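Side-chain contact in diaminopropionate ammonia-lyase (Escherichia coli, PDB 4D9I), which uses pyridoxal 5'-phosphate to catalyse the alpha,beta-elimination of both L- and D-2,3-diaminopropionate, giving pyruvate and ammonia: residues 189-193 and 194-198. Numbering follows the deposited sequence.
Sequences DTAWE and GYTKI
Trp192 and Tyr195 lie face against face in an offset stack: the six-membered ring of Trp192 and the Tyr195 ring have centroids 4.2 Å apart and planes only 9° from parallel. The same indole face carries Tyr195 CB, which makes a CH-pi contact 3.6 Å from the centroid of the Trp192 five-membered ring, while CH2 and CZ2 of the indole rest over the phenol. At the rims, Thr190 CG2 meets the indole edge in its plane, and Thr190 O lies in the plane of the phenol, 3.5 Å from Tyr195 CD1. Trp192 CG stands between its own backbone N and carbonyl carbon (chi1 53°), which brings the indole round over the tyrosine. The far end of the phenol is fixed by hydrogen bonds of Tyr195 OH with Val186 O and Gln188 N. With an alanine in place of Trp192, the Tyr195 ring and CB would probably be left without their aromatic cover and the contact with Met176 of helix 168-182 lost. Beside the stack, two backbone bonds close the turn, Trp192 N to Tyr195 O (3.1 Å) and Tyr195 N to Trp192 O (3.0 Å). Gly194 takes a positive phi of 93°, where a CB would collide with Glu193 O. Together these form a type II beta turn, closed by a single antiparallel hydrogen-bonded pair, in the loop from strand 185-186 to helix 197-206 of this fold type II enzyme.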
loop_
_atom_site.group_PDB
_atom_site.type_symbol
_atom_site.label_atom_id
_atom_site.label_comp_id
_atom_site.label_asym_id
_atom_site.label_seq_id
_atom_site.Cartn_x
_atom_site.Cartn_y
_atom_site.Cartn_z
ATOM N N ASP B 189 28.142 16.521 -0.532
ATOM C CA ASP B 189 27.944 15.764 0.699
ATOM C C ASP B 189 28.925 14.611 0.870
ATOM O O ASP B 189 28.667 13.661 1.582
ATOM C CB ASP B 189 26.490 15.282 0.805
ATOM C CG ASP B 189 26.045 14.422 -0.394
ATOM O OD1 ASP B 189 26.591 14.568 -1.521
ATOM O OD2 ASP B 189 25.088 13.638 -0.197
ATOM N N THR B 190 30.065 14.692 0.213
ATOM C CA THR B 190 31.128 13.753 0.464
ATOM C C THR B 190 32.429 14.541 0.608
ATOM O O THR B 190 32.474 15.721 0.275
ATOM C CB THR B 190 31.223 12.696 -0.643
ATOM O OG1 THR B 190 31.971 11.569 -0.155
ATOM C CG2 THR B 190 31.865 13.275 -1.912
ATOM N N ALA B 191 33.468 13.878 1.111
ATOM C CA ALA B 191 34.760 14.507 1.330
ATOM C C ALA B 191 35.806 13.902 0.402
ATOM O O ALA B 191 35.630 12.799 -0.094
ATOM C CB ALA B 191 35.180 14.342 2.780
ATOM N N TRP B 192 36.870 14.662 0.153
ATOM C CA TRP B 192 38.100 14.152 -0.444
ATOM C C TRP B 192 39.238 14.998 0.067
ATOM O O TRP B 192 39.021 15.888 0.900
ATOM C CB TRP B 192 38.024 14.164 -1.969
ATOM C CG TRP B 192 37.638 15.495 -2.583
ATOM C CD1 TRP B 192 38.492 16.510 -3.018
ATOM C CD2 TRP B 192 36.272 15.996 -2.869
ATOM N NE1 TRP B 192 37.775 17.566 -3.527
ATOM C CE2 TRP B 192 36.442 17.324 -3.471
ATOM C CE3 TRP B 192 34.975 15.492 -2.689
ATOM C CZ2 TRP B 192 35.359 18.099 -3.861
ATOM C CZ3 TRP B 192 33.889 16.281 -3.088
ATOM C CH2 TRP B 192 34.078 17.556 -3.662
ATOM N N GLU B 193 40.458 14.743 -0.405
ATOM C CA GLU B 193 41.610 15.515 0.054
ATOM C C GLU B 193 41.466 16.959 -0.367
ATOM O O GLU B 193 41.271 17.261 -1.552
ATOM C CB GLU B 193 42.924 14.933 -0.466
ATOM C CG GLU B 193 43.406 13.737 0.334
ATOM C CD GLU B 193 44.850 13.374 0.054
ATOM O OE1 GLU B 193 45.658 14.256 -0.322
ATOM O OE2 GLU B 193 45.183 12.186 0.228
ATOM N N GLY B 194 41.549 17.853 0.610
ATOM C CA GLY B 194 41.398 19.277 0.351
ATOM C C GLY B 194 39.971 19.770 0.530
ATOM O O GLY B 194 39.717 20.980 0.471
ATOM N N TYR B 195 39.044 18.842 0.760
ATOM C CA TYR B 195 37.627 19.173 0.901
ATOM C C TYR B 195 36.991 18.388 2.034
ATOM O O TYR B 195 36.542 17.262 1.827
ATOM C CB TYR B 195 36.886 18.870 -0.409
ATOM C CG TYR B 195 35.470 19.417 -0.495
ATOM C CD1 TYR B 195 34.362 18.609 -0.208
ATOM C CD2 TYR B 195 35.243 20.742 -0.884
ATOM C CE1 TYR B 195 33.075 19.113 -0.298
ATOM C CE2 TYR B 195 33.964 21.258 -0.975
ATOM C CZ TYR B 195 32.881 20.441 -0.673
ATOM O OH TYR B 195 31.623 20.955 -0.766
ATOM N N THR B 196 36.953 18.957 3.236
ATOM C CA THR B 196 36.309 18.254 4.360
ATOM C C THR B 196 35.464 19.149 5.282
ATOM O O THR B 196 34.682 18.638 6.082
ATOM C CB THR B 196 37.314 17.530 5.266
ATOM O OG1 THR B 196 38.155 18.503 5.872
ATOM C CG2 THR B 196 38.145 16.482 4.515
ATOM N N LYS B 197 35.641 20.468 5.188
ATOM C CA LYS B 197 34.917 21.401 6.055
ATOM C C LYS B 197 33.398 21.326 5.832
ATOM O O LYS B 197 32.620 21.168 6.778
ATOM C CB LYS B 197 35.433 22.811 5.818
ATOM C CG LYS B 197 34.879 23.881 6.755
ATOM C CD LYS B 197 35.467 25.246 6.414
ATOM C CE LYS B 197 34.774 25.823 5.178
ATOM N NZ LYS B 197 35.287 27.182 4.827
ATOM N N ILE B 198 33.001 21.435 4.569
ATOM C CA ILE B 198 31.596 21.411 4.186
ATOM C C ILE B 198 30.919 20.056 4.500
ATOM O O ILE B 198 29.915 20.035 5.201
ATOM C CB ILE B 198 31.391 21.916 2.724
ATOM C CG1 ILE B 198 31.652 23.427 2.663
ATOM C CG2 ILE B 198 29.980 21.570 2.209
ATOM C CD1 ILE B 198 32.073 23.960 1.302
#